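Local coordinates for aminoglycoside phosphotransferase (PDB 6FUC), which probably inactivates streptomycin by transferring a phosphate group from ATP to the drug's 3''-hydroxyl, thereby conferring antibiotic resistance, at residues Asp67-Pro71 and Ala205-Leu210; Cys125-Glu130 and Arg212-Ala216; Cys186-Leu192 and Ala220-Leu225. One frame throughout, in Å; residues are numbered along the deposited sequence. Where two conformers were deposited one is given.

Contact 1 of 3, residues Asp67-Pro71 and Ala205-Leu210; sequences DIPGP and AGFIDL
Residues Asp67-Pro71 form an irregular loop that crosses residues Ala205-Leu210, with end-to-end directions 78° apart; the backbones come closest at Pro69 and Gly206, whose CA atoms lie 4.5 Å apart. Asp67 has left-handed backbone angles (59/38), Ile68 and Pro69 are extended, and Gly70 is almost fully stretched (-171/-176). Opposite, Ala205 (-82/-38) and Gly206 (171/176) both face Ile196 in a classic beta bulge, and the strand ends at Phe207. One hydrogen bond joins the segments: Phe207 N donates to Pro69 O at 3.0 Å and 164°. Gly206 CA lies 3.3 Å from Pro69 O, so this approach has little room for a side chain. Phe207 O is buried without a hydrogen-bond partner; Gly70 CA offers a CA-H...O contact at 3.4 Å, and Pro71 CD sits 3.2 Å from the same oxygen. This crossing ties the linker between helix 50-63 and strand 73-79 to the strand leading to Asp209, which probably corresponds to the aspartate of the DFG motif of protein kinases. Asp209, with left-handed backbone angles (58/61), points away from the linker. Among side chains, Phe207 takes chi1 m with chi2 -77°, bringing CD2 to 3.9 Å from Ile68 CG2 (Ile68 is m, m) while its ring also meets helix 100-117. Pro69, C-gamma endo, sets CB 3.4 Å from Ala205 O. Pro71, C-gamma exo, packs CD 3.7 Å from Leu210 CD1; Leu210 (m, t) points toward the linker. Ile208 (p, t) sends its end away, leaving CG2 4.4 Å from Pro71 CG.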
ATOM      1  N   ASP A  67       1.428  -1.697  18.197  1.00  9.23           N
ATOM      2  CA  ASP A  67       2.915  -1.831  18.252  1.00 10.70           C
ATOM      3  C   ASP A  67       3.556  -2.156  16.925  1.00 10.17           C
ATOM      4  O   ASP A  67       4.493  -2.977  16.862  1.00 13.07           O
ATOM      5  CB  ASP A  67       3.384  -2.760  19.355  1.00 13.93           C
ATOM      6  CG  ASP A  67       4.806  -2.579  19.704  1.00 18.83           C
ATOM      7  OD1 ASP A  67       5.382  -1.481  19.591  1.00 23.53           O
ATOM      8  OD2 ASP A  67       5.386  -3.557  20.174  1.00 25.65           O
ATOM      9  N   ILE A  68       3.043  -1.572  15.855  1.00  9.58           N
ATOM     10  CA  ILE A  68       3.607  -1.658  14.510  1.00  8.95           C
ATOM     11  C   ILE A  68       3.928  -0.238  14.102  1.00  8.80           C
ATOM     12  O   ILE A  68       3.051   0.631  14.183  1.00  9.76           O
ATOM     13  CB  ILE A  68       2.620  -2.255  13.493  1.00  9.24           C
ATOM     14  CG1 ILE A  68       2.153  -3.652  13.887  1.00  9.99           C
ATOM     15  CG2 ILE A  68       3.223  -2.265  12.102  1.00  9.42           C
ATOM     16  CD1 ILE A  68       3.220  -4.701  14.021  1.00 10.52           C
ATOM     17  N   PRO A  69       5.151   0.071  13.661  1.00  9.47           N
ATOM     18  CA  PRO A  69       5.496   1.460  13.439  1.00  9.20           C
ATOM     19  C   PRO A  69       4.820   2.035  12.191  1.00  8.34           C
ATOM     20  O   PRO A  69       4.809   1.461  11.113  1.00  8.61           O
ATOM     21  CB  PRO A  69       7.021   1.404  13.263  1.00 10.64           C
ATOM     22  CG  PRO A  69       7.297   0.018  12.723  1.00 11.44           C
ATOM     23  CD  PRO A  69       6.308  -0.826  13.467  1.00 11.47           C
ATOM     24  N   GLY A  70       4.277   3.233  12.360  1.00  9.46           N
ATOM     25  CA  GLY A  70       3.485   3.890  11.323  1.00  8.73           C
ATOM     26  C   GLY A  70       3.203   5.324  11.745  1.00  8.69           C
ATOM     27  O   GLY A  70       3.680   5.810  12.755  1.00 10.22           O
ATOM     28  N   PRO A  71       2.428   6.040  10.945  1.00  8.23           N
ATOM     29  CA  PRO A  71       2.074   7.429  11.232  1.00  8.40           C
ATOM     30  C   PRO A  71       1.132   7.531  12.416  1.00  7.92           C
ATOM     31  O   PRO A  71       0.514   6.532  12.835  1.00  9.24           O
ATOM     32  CB  PRO A  71       1.405   7.894   9.954  1.00  9.50           C
ATOM     33  CG  PRO A  71       1.503   6.822   8.974  1.00 10.52           C
ATOM     34  CD  PRO A  71       1.766   5.561   9.731  1.00  9.19           C
ATOM     35  N   ALA A 205      11.825   2.016   9.534  1.00  8.82           N
ATOM     36  CA  ALA A 205      11.320   3.101  10.372  1.00  8.97           C
ATOM     37  C   ALA A 205       9.820   3.021  10.549  1.00  9.38           C
ATOM     38  O   ALA A 205       9.305   3.345  11.645  1.00 10.93           O
ATOM     39  CB  ALA A 205      11.693   4.465   9.794  1.00 10.02           C
ATOM     40  N   GLY A 206       9.090   2.646   9.518  1.00  8.32           N
ATOM     41  CA  GLY A 206       7.642   2.473   9.654  1.00  8.40           C
ATOM     42  C   GLY A 206       7.029   2.264   8.310  1.00  7.28           C
ATOM     43  O   GLY A 206       7.696   2.320   7.281  1.00 10.03           O
ATOM     44  N   PHE A 207       5.729   2.015   8.336  1.00  7.27           N
ATOM     45  CA  PHE A 207       4.915   1.851   7.136  1.00  7.75           C
ATOM     46  C   PHE A 207       4.036   3.093   6.935  1.00  7.81           C
ATOM     47  O   PHE A 207       3.627   3.694   7.926  1.00  9.26           O
ATOM     48  CB  PHE A 207       4.015   0.639   7.287  1.00  8.14           C
ATOM     49  CG  PHE A 207       4.755  -0.653   7.474  1.00  8.52           C
ATOM     50  CD1 PHE A 207       5.350  -1.285   6.420  1.00  9.40           C
ATOM     51  CD2 PHE A 207       4.899  -1.220   8.728  1.00 10.59           C
ATOM     52  CE1 PHE A 207       6.048  -2.480   6.581  1.00 10.37           C
ATOM     53  CE2 PHE A 207       5.607  -2.423   8.895  1.00 12.15           C
ATOM     54  CZ  PHE A 207       6.138  -3.034   7.795  1.00 10.86           C
ATOM     55  N   ILE A 208       3.749   3.424   5.681  1.00  7.14           N
ATOM     56  CA  ILE A 208       2.845   4.502   5.361  1.00  7.38           C
ATOM     57  C   ILE A 208       1.768   4.021   4.374  1.00  6.66           C
ATOM     58  O   ILE A 208       1.838   2.888   3.898  1.00  7.58           O
ATOM     59  CB  ILE A 208       3.595   5.735   4.819  1.00  8.23           C
ATOM     60  CG1 ILE A 208       4.294   5.428   3.482  1.00  8.69           C
ATOM     61  CG2 ILE A 208       4.547   6.305   5.845  1.00  9.17           C
ATOM     62  CD1 ILE A 208       4.671   6.658   2.692  1.00 10.80           C
ATOM     63  N   ASP A 209       0.813   4.880   4.090  1.00  7.32           N
ATOM     64  CA  ASP A 209      -0.204   4.624   3.059  1.00  8.17           C
ATOM     65  C   ASP A 209      -0.976   3.330   3.352  1.00  7.32           C
ATOM     66  O   ASP A 209      -1.039   2.375   2.579  1.00  7.94           O
ATOM     67  CB  ASP A 209       0.360   4.733   1.655  1.00 10.29           C
ATOM     68  CG  ASP A 209       0.704   6.227   1.333  1.00 14.50           C
ATOM     69  OD1 ASP A 209       0.272   7.161   2.031  1.00 18.33           O
ATOM     70  OD2 ASP A 209       1.469   6.457   0.382  1.00 17.40           O
ATOM     71  N   LEU A 210      -1.631   3.386   4.538  1.00  7.07           N
ATOM     72  CA  LEU A 210      -2.301   2.249   5.171  1.00  7.09           C
ATOM     73  C   LEU A 210      -3.756   2.109   4.866  1.00  6.60           C
ATOM     74  O   LEU A 210      -4.476   1.373   5.535  1.00  6.92           O
ATOM     75  CB  LEU A 210      -2.053   2.347   6.682  1.00  7.98           C
ATOM     76  CG  LEU A 210      -0.626   2.200   7.131  1.00 10.29           C
ATOM     77  CD1 LEU A 210      -0.374   2.791   8.484  1.00 14.53           C
ATOM     78  CD2 LEU A 210      -0.219   0.757   7.122  1.00 11.38           C
TER

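Contact 2 of 3, residues Cys125-Glu130 and Arg212-Ala216; sequences CPFTRE and RLGRA
The irregular loop Cys125-Glu130 crosses Arg212-Ala216 steeply; around Phe127-Thr128 its backbone is extended, and there Thr128 forms a single bridge of parallel type with Arg215 (CA-CA 4.4 Å): Arg215 N donates to Phe127 O at 3.0 Å, Arg129 N to Arg215 O at 2.9 Å. Gly214 (159/176) lets the backbones close to 4.0 Å between its CA and that of Thr128; a CB there would clash with Thr128 C. Arg215 (chi1 m, chi2 t, chi3 m) points toward the loop, places NE 3.0 Å from Glu130 OE2 in a salt bridge, and has Thr128 CG2 over one guanidinium face, 3.3 Å from NH2. Waters 1 and 3 link Arg215 NH2 to Cys125 O and Glu130 OE1 respectively, and Arg215 NH1 reaches Pro122 O. Leu213 CD2 packs 3.8 Å from Phe127 CD2 and 4.2 Å from Cys125 SG. Glu130 is the N-cap residue of helix 131-143, and the bridge places the loop alongside strand 214-216, partner of strand 184-186 in the two-stranded sheet of a kinase-like C-terminal lobe.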
ATOM      1  N   CYS A 125      -8.611  -8.089  13.991  1.00 10.04           N
ATOM      2  CA  CYS A 125      -8.483  -6.872  13.185  1.00  8.96           C
ATOM      3  C   CYS A 125      -9.853  -6.376  12.830  1.00  8.07           C
ATOM      4  O   CYS A 125     -10.648  -7.117  12.319  1.00 10.03           O
ATOM      5  CB  CYS A 125      -7.691  -7.181  11.911  1.00 10.62           C
ATOM      6  SG  CYS A 125      -7.297  -5.732  10.948  1.00  8.50           S
ATOM      7  N   PRO A 126     -10.134  -5.075  12.997  1.00  7.94           N
ATOM      8  CA  PRO A 126     -11.417  -4.540  12.563  1.00  8.62           C
ATOM      9  C   PRO A 126     -11.602  -4.489  11.054  1.00  7.67           C
ATOM     10  O   PRO A 126     -12.724  -4.289  10.567  1.00  9.63           O
ATOM     11  CB  PRO A 126     -11.356  -3.029  13.058  1.00 10.14           C
ATOM     12  CG  PRO A 126     -10.425  -3.083  14.157  1.00 10.33           C
ATOM     13  CD  PRO A 126      -9.379  -4.065  13.809  1.00  8.59           C
ATOM     14  N   PHE A 127     -10.506  -4.620  10.330  1.00  7.16           N
ATOM     15  CA  PHE A 127     -10.474  -4.262   8.895  1.00  7.08           C
ATOM     16  C   PHE A 127     -10.180  -5.494   8.051  1.00  7.13           C
ATOM     17  O   PHE A 127      -9.428  -6.395   8.452  1.00  7.21           O
ATOM     18  CB  PHE A 127      -9.355  -3.249   8.672  1.00  7.89           C
ATOM     19  CG  PHE A 127      -9.455  -2.074   9.600  1.00  7.55           C
ATOM     20  CD1 PHE A 127     -10.438  -1.166   9.465  1.00  7.72           C
ATOM     21  CD2 PHE A 127      -8.562  -1.933  10.633  1.00  7.59           C
ATOM     22  CE1 PHE A 127     -10.560  -0.084  10.328  1.00  9.19           C
ATOM     23  CE2 PHE A 127      -8.663  -0.869  11.508  1.00  8.53           C
ATOM     24  CZ  PHE A 127      -9.674   0.055  11.379  1.00  8.65           C
ATOM     25  N   THR A 128     -10.749  -5.467   6.846  1.00  7.59           N
ATOM     26  CA  THR A 128     -10.523  -6.510   5.864  1.00  7.29           C
ATOM     27  C   THR A 128     -10.148  -5.924   4.507  1.00  7.54           C
ATOM     28  O   THR A 128     -10.631  -4.867   4.123  1.00  8.72           O
ATOM     29  CB  THR A 128     -11.739  -7.409   5.726  1.00  9.57           C
ATOM     30  OG1 THR A 128     -12.824  -6.679   5.120  1.00 10.71           O
ATOM     31  CG2 THR A 128     -12.116  -8.068   7.009  1.00 10.69           C
ATOM     32  N   ARG A 129      -9.337  -6.671   3.772  1.00  7.33           N
ATOM     33  CA  ARG A 129      -9.144  -6.417   2.318  1.00  8.05           C
ATOM     34  C   ARG A 129      -9.090  -7.788   1.645  1.00  6.89           C
ATOM     35  O   ARG A 129      -8.204  -8.122   0.881  1.00  7.26           O
ATOM     36  CB  ARG A 129      -7.910  -5.564   2.001  1.00  9.14           C
ATOM     37  CG  ARG A 129      -6.595  -6.100   2.461  1.00  9.28           C
ATOM     38  CD  ARG A 129      -5.516  -5.883   1.437  1.00  9.13           C
ATOM     39  NE  ARG A 129      -5.828  -6.702   0.239  1.00  8.84           N
ATOM     40  CZ  ARG A 129      -5.186  -6.638  -0.922  1.00  8.82           C
ATOM     41  NH1 ARG A 129      -4.224  -5.764  -1.192  1.00 10.70           N
ATOM     42  NH2 ARG A 129      -5.462  -7.565  -1.828  1.00 10.11           N
ATOM     43  N   GLU A 130     -10.088  -8.618   1.968  1.00  7.51           N
ATOM     44  CA  GLU A 130     -10.126  -9.979   1.545  1.00  8.35           C
ATOM     45  C   GLU A 130     -10.495 -10.068   0.064  1.00  8.14           C
ATOM     46  O   GLU A 130     -10.958  -9.094  -0.553  1.00  8.61           O
ATOM     47  CB  GLU A 130     -11.032 -10.831   2.449  1.00  8.92           C
ATOM     48  CG  GLU A 130     -10.439 -11.065   3.821  1.00  9.69           C
ATOM     49  CD  GLU A 130     -11.413 -11.409   4.874  1.00 11.29           C
ATOM     50  OE1 GLU A 130     -12.655 -11.067   4.726  1.00 13.78           O
ATOM     51  OE2 GLU A 130     -11.001 -11.991   5.906  1.00 13.85           O
ATOM     52  N   ARG A 212      -5.519   0.484   2.787  1.00  6.71           N
ATOM     53  CA  ARG A 212      -6.019  -0.857   2.476  1.00  7.07           C
ATOM     54  C   ARG A 212      -5.685  -1.872   3.547  1.00  6.84           C
ATOM     55  O   ARG A 212      -5.876  -3.072   3.299  1.00  9.23           O
ATOM     56  CB  ARG A 212      -5.555  -1.296   1.087  1.00  7.85           C
ATOM     57  CG  ARG A 212      -6.218  -0.526  -0.000  1.00  9.66           C
ATOM     58  CD  ARG A 212      -5.741  -1.005  -1.381  1.00 11.42           C
ATOM     59  NE  ARG A 212      -6.533  -0.398  -2.419  1.00 12.72           N
ATOM     60  CZ  ARG A 212      -6.651  -0.923  -3.638  1.00 13.16           C
ATOM     61  NH1 ARG A 212      -5.984  -1.989  -3.974  1.00 13.37           N
ATOM     62  NH2 ARG A 212      -7.445  -0.333  -4.520  1.00 16.22           N
ATOM     63  N   LEU A 213      -5.207  -1.469   4.692  1.00  6.52           N
ATOM     64  CA  LEU A 213      -4.825  -2.414   5.755  1.00  6.60           C
ATOM     65  C   LEU A 213      -6.013  -3.333   6.064  1.00  6.30           C
ATOM     66  O   LEU A 213      -7.167  -2.899   6.148  1.00  6.92           O
ATOM     67  CB  LEU A 213      -4.426  -1.610   6.969  1.00  8.09           C
ATOM     68  CG  LEU A 213      -4.067  -2.405   8.206  1.00  8.92           C
ATOM     69  CD1 LEU A 213      -2.792  -1.977   8.899  0.50 10.60           C
ATOM     70  CD2 LEU A 213      -5.147  -2.716   9.061  0.50  7.13           C
ATOM     71  N   GLY A 214      -5.718  -4.617   6.284  1.00  6.30           N
ATOM     72  CA  GLY A 214      -6.765  -5.523   6.729  1.00  6.82           C
ATOM     73  C   GLY A 214      -6.429  -6.938   6.444  1.00  6.14           C
ATOM     74  O   GLY A 214      -5.432  -7.249   5.761  1.00  7.06           O
ATOM     75  N   ARG A 215      -7.299  -7.853   6.896  1.00  6.03           N
ATOM     76  CA  ARG A 215      -7.131  -9.262   6.624  1.00  6.50           C
ATOM     77  C   ARG A 215      -7.017  -9.520   5.131  1.00  6.64           C
ATOM     78  O   ARG A 215      -7.830  -9.027   4.338  1.00  7.01           O
ATOM     79  CB  ARG A 215      -8.368 -10.039   7.094  1.00  8.46           C
ATOM     80  CG  ARG A 215      -8.452 -10.210   8.590  1.00  9.68           C
ATOM     81  CD  ARG A 215      -9.435 -11.283   8.990  1.00 11.10           C
ATOM     82  NE  ARG A 215     -10.829 -10.983   8.750  1.00 13.03           N
ATOM     83  CZ  ARG A 215     -11.601 -10.343   9.628  1.00 15.82           C
ATOM     84  NH1 ARG A 215     -11.055  -9.872  10.739  1.00 15.47           N
ATOM     85  NH2 ARG A 215     -12.881 -10.157   9.399  1.00 20.12           N
ATOM     86  N   ALA A 216      -6.090 -10.424   4.763  1.00  6.82           N
ATOM     87  CA  ALA A 216      -5.960 -10.939   3.440  1.00  7.02           C
ATOM     88  C   ALA A 216      -4.912 -12.054   3.456  1.00  6.58           C
ATOM     89  O   ALA A 216      -4.229 -12.282   4.452  1.00  7.46           O
ATOM     90  CB  ALA A 216      -5.573  -9.859   2.426  1.00  7.22           C
TER
HETATM   91  O   HOH W   1     -13.440  -8.110  11.603  1.00 36.16           O
HETATM   92  O   HOH W   2      -9.043  -2.774   3.486  1.00 14.77           O
HETATM   93  O   HOH W   3     -13.952 -11.462   7.060  1.00 20.60           O

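Contact 3 of 3, residues Cys186-Leu192 and Ala220-Leu225; sequences CHGDLCL and ADLALL
The loop Cys186-Leu192 flanks the helical turns Ala220-Leu225, with CA atoms nearest at Leu190 and Asp221 (5.0 Å) and at Cys191 and Leu225 (4.9 Å). Its backbone turns at His187 (-56/-44) and Gly188 (103/-19), and Leu190 is the centre of an inverse gamma turn closed by a weak Cys191 N to Asp189 O bond of 2.9 Å. The hollow of the His187-Gly188 bend is filled by the Asp221 carboxylate (chi1 m, chi2 1°): OD2 accepts from His187 N at 2.8 Å and OD1 from Gly188 N at 2.9 Å; OD2 is also hydrogen-bonded to His118 NE2. Water 4 fills the gap between Leu190 N, Ala220 O and Asp221 OD1, hydrogen-bonded to all three. The main bump is Leu190 (t, p), which fits between Asp221 and Leu225, one turn apart: its CD2 is 3.8 Å from Asp221 CB and 4.2 Å from Leu225 CD2. In return, Leu225 (t, p) sets CD1 3.5 Å from Leu192 CD2, and Leu224 packs against the turn, CB 4.1 Å from Cys191 N and CD1 3.8 Å from Asp189 OD1. The His187 ring (chi1 t) leads away from the helix; its ND1 accepts from Asp189 N at 3.0 Å and its NE2 hydrogen-bonds Ile208 O. The sequence HGDL with Asn194 is the catalytic-loop signature of aminoglycoside phosphotransferases, in whose relatives the aspartate corresponding to Asp189 acts in phosphoryl transfer, and a helix aspartate such as Asp221 holds the equivalent loop in protein kinases. Helix 100-117 packs on Leu190, Leu192 and Leu225, helix 257-266 on Ala220, and helix 243-251 on Leu225, while strand 214-216 pairs with Cys186.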
ATOM      1  N   CYS A 186      -2.690  -7.757   6.513  1.00  6.76           N
ATOM      2  CA  CYS A 186      -1.851  -7.183   5.496  1.00  6.93           C
ATOM      3  C   CYS A 186      -1.787  -5.636   5.604  1.00  6.70           C
ATOM      4  O   CYS A 186      -2.759  -4.990   5.959  1.00  7.44           O
ATOM      5  CB  CYS A 186      -2.363  -7.519   4.093  1.00  7.62           C
ATOM      6  SG  CYS A 186      -1.979  -9.170   3.532  1.00  9.79           S
ATOM      7  N   HIS A 187      -0.632  -5.108   5.226  1.00  6.66           N
ATOM      8  CA  HIS A 187      -0.517  -3.667   4.982  1.00  6.99           C
ATOM      9  C   HIS A 187      -1.527  -3.190   3.946  1.00  6.91           C
ATOM     10  O   HIS A 187      -2.133  -2.132   4.108  1.00  7.90           O
ATOM     11  CB  HIS A 187       0.925  -3.408   4.496  1.00  7.15           C
ATOM     12  CG  HIS A 187       1.136  -2.012   4.071  1.00  6.84           C
ATOM     13  ND1 HIS A 187       0.703  -1.537   2.867  1.00  7.31           N
ATOM     14  CD2 HIS A 187       1.720  -0.982   4.727  1.00  7.87           C
ATOM     15  CE1 HIS A 187       0.984  -0.244   2.825  1.00  7.51           C
ATOM     16  NE2 HIS A 187       1.636   0.109   3.932  1.00  8.12           N
ATOM     17  N   GLY A 188      -1.643  -3.973   2.886  1.00  7.03           N
ATOM     18  CA  GLY A 188      -2.658  -3.758   1.879  1.00  7.68           C
ATOM     19  C   GLY A 188      -2.175  -3.132   0.607  1.00  7.43           C
ATOM     20  O   GLY A 188      -2.888  -3.234  -0.402  1.00  8.42           O
ATOM     21  N   ASP A 189      -1.016  -2.487   0.632  1.00  7.34           N
ATOM     22  CA  ASP A 189      -0.403  -1.906  -0.568  1.00  7.37           C
ATOM     23  C   ASP A 189       1.114  -1.886  -0.340  1.00  7.88           C
ATOM     24  O   ASP A 189       1.754  -0.832  -0.275  1.00  8.43           O
ATOM     25  CB  ASP A 189      -0.945  -0.526  -0.863  1.00  9.02           C
ATOM     26  CG  ASP A 189      -0.361   0.103  -2.094  1.00 10.51           C
ATOM     27  OD1 ASP A 189       0.086  -0.646  -2.976  1.00 14.53           O
ATOM     28  OD2 ASP A 189      -0.365   1.352  -2.184  1.00 14.38           O
ATOM     29  N   LEU A 190       1.682  -3.078  -0.237  1.00  7.77           N
ATOM     30  CA  LEU A 190       3.086  -3.238   0.274  1.00  8.23           C
ATOM     31  C   LEU A 190       4.073  -3.131  -0.886  1.00  8.43           C
ATOM     32  O   LEU A 190       4.940  -3.997  -1.070  1.00 10.55           O
ATOM     33  CB  LEU A 190       3.242  -4.471   1.098  1.00  8.96           C
ATOM     34  CG  LEU A 190       4.540  -4.504   1.951  1.00  9.98           C
ATOM     35  CD1 LEU A 190       4.490  -3.438   3.057  1.00 11.11           C
ATOM     36  CD2 LEU A 190       4.742  -5.880   2.544  1.00 12.35           C
ATOM     37  N   CYS A 191       3.979  -2.042  -1.654  1.00  9.62           N
ATOM     38  CA  CYS A 191       5.023  -1.692  -2.589  1.00  9.61           C
ATOM     39  C   CYS A 191       6.132  -0.979  -1.846  1.00 10.23           C
ATOM     40  O   CYS A 191       5.908  -0.331  -0.797  1.00  9.58           O
ATOM     41  CB  CYS A 191       4.452  -0.824  -3.667  1.00 11.57           C
ATOM     42  SG  CYS A 191       3.553   0.576  -3.183  0.80 13.36           S
ATOM     43  N   LEU A 192       7.341  -0.953  -2.416  1.00 10.89           N
ATOM     44  CA  LEU A 192       8.486  -0.300  -1.754  1.00 11.49           C
ATOM     45  C   LEU A 192       8.286   1.139  -1.293  1.00 10.03           C
ATOM     46  O   LEU A 192       8.800   1.489  -0.242  1.00 10.51           O
ATOM     47  CB  LEU A 192       9.742  -0.352  -2.632  1.00 14.49           C
ATOM     48  CG  LEU A 192      10.403  -1.694  -2.816  1.00 18.14           C
ATOM     49  CD1 LEU A 192      11.662  -1.500  -3.638  1.00 23.98           C
ATOM     50  CD2 LEU A 192      10.742  -2.371  -1.491  1.00 19.00           C
ATOM     51  N   ALA A 220      -0.990 -11.061  -0.839  1.00  7.88           N
ATOM     52  CA  ALA A 220      -1.484  -9.768  -1.266  1.00  8.34           C
ATOM     53  C   ALA A 220      -0.422  -8.705  -1.030  1.00  8.15           C
ATOM     54  O   ALA A 220      -0.353  -7.707  -1.782  1.00  9.17           O
ATOM     55  CB  ALA A 220      -2.789  -9.415  -0.564  1.00  9.25           C
ATOM     56  N   ASP A 221       0.332  -8.842   0.039  1.00  7.74           N
ATOM     57  CA  ASP A 221       1.470  -7.995   0.361  1.00  7.82           C
ATOM     58  C   ASP A 221       2.738  -8.467  -0.303  1.00  7.90           C
ATOM     59  O   ASP A 221       3.442  -7.656  -0.951  1.00  8.89           O
ATOM     60  CB  ASP A 221       1.680  -7.951   1.897  1.00  7.96           C
ATOM     61  CG  ASP A 221       0.874  -6.951   2.679  1.00  7.98           C
ATOM     62  OD1 ASP A 221       0.061  -6.221   2.098  1.00  8.12           O
ATOM     63  OD2 ASP A 221       1.061  -6.954   3.922  1.00  7.87           O
ATOM     64  N   LEU A 222       3.105  -9.733  -0.182  1.00  8.18           N
ATOM     65  CA  LEU A 222       4.406 -10.167  -0.655  1.00  8.83           C
ATOM     66  C   LEU A 222       4.549 -10.023  -2.175  1.00  9.27           C
ATOM     67  O   LEU A 222       5.626  -9.722  -2.664  1.00  9.51           O
ATOM     68  CB  LEU A 222       4.721 -11.562  -0.236  1.00  9.26           C
ATOM     69  CG  LEU A 222       4.729 -11.844   1.279  1.00 10.93           C
ATOM     70  CD1 LEU A 222       5.024 -13.310   1.544  1.00 14.77           C
ATOM     71  CD2 LEU A 222       5.671 -10.839   1.972  1.00 15.73           C
ATOM     72  N   ALA A 223       3.450 -10.208  -2.925  1.00  8.40           N
ATOM     73  CA  ALA A 223       3.557 -10.073  -4.376  1.00  8.76           C
ATOM     74  C   ALA A 223       4.052  -8.689  -4.764  1.00  8.65           C
ATOM     75  O   ALA A 223       4.851  -8.519  -5.693  1.00 10.15           O
ATOM     76  CB  ALA A 223       2.240 -10.372  -5.053  1.00  9.50           C
ATOM     77  N   LEU A 224       3.505  -7.668  -4.119  1.00  8.38           N
ATOM     78  CA  LEU A 224       3.858  -6.267  -4.464  1.00  8.69           C
ATOM     79  C   LEU A 224       5.245  -5.913  -3.990  1.00  9.14           C
ATOM     80  O   LEU A 224       5.983  -5.224  -4.679  1.00 10.08           O
ATOM     81  CB  LEU A 224       2.837  -5.306  -3.869  1.00  9.12           C
ATOM     82  CG  LEU A 224       1.375  -5.489  -4.245  1.00 11.55           C
ATOM     83  CD1 LEU A 224       0.552  -4.385  -3.698  1.00 11.06           C
ATOM     84  CD2 LEU A 224       1.084  -5.928  -5.617  1.00 16.84           C
ATOM     85  N   LEU A 225       5.612  -6.398  -2.821  1.00  8.43           N
ATOM     86  CA  LEU A 225       6.940  -6.152  -2.290  1.00 10.10           C
ATOM     87  C   LEU A 225       7.990  -6.777  -3.229  1.00 10.38           C
ATOM     88  O   LEU A 225       8.963  -6.122  -3.606  1.00 11.24           O
ATOM     89  CB  LEU A 225       7.043  -6.696  -0.914  1.00 10.04           C
ATOM     90  CG  LEU A 225       8.444  -6.594  -0.311  1.00 14.20           C
ATOM     91  CD1 LEU A 225       9.054  -5.218  -0.245  1.00 14.26           C
ATOM     92  CD2 LEU A 225       8.409  -7.201   1.056  1.00 18.59           C
TER
HETATM   93  O   HOH W   4      -0.250  -5.225  -0.414  1.00  9.03           O

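In the fold
The three contacts form a compact triangle: centres of contacts 1 and 2 lie about 15 Å apart, and contact 3 is about 13 Å from each. Their segments alternate along the chain. His187 joins contact 3 to contact 1, its NE2 2.8 Å from Ile208 O in a probable hydrogen bond and its CD2 3.5 Å from Leu210 CD2. Contact 2 meets contact 3 through probable hydrogen bonds of Gly214 O with Cys186 N (2.9 Å) and Arg129 NH1 with Gly188 O (3.0 Å). Asp189 OD2 and Asp209 OD2 lie 6.0 Å apart, consistent with the shared catalytic and metal-binding centre of kinase-like phosphotransferases.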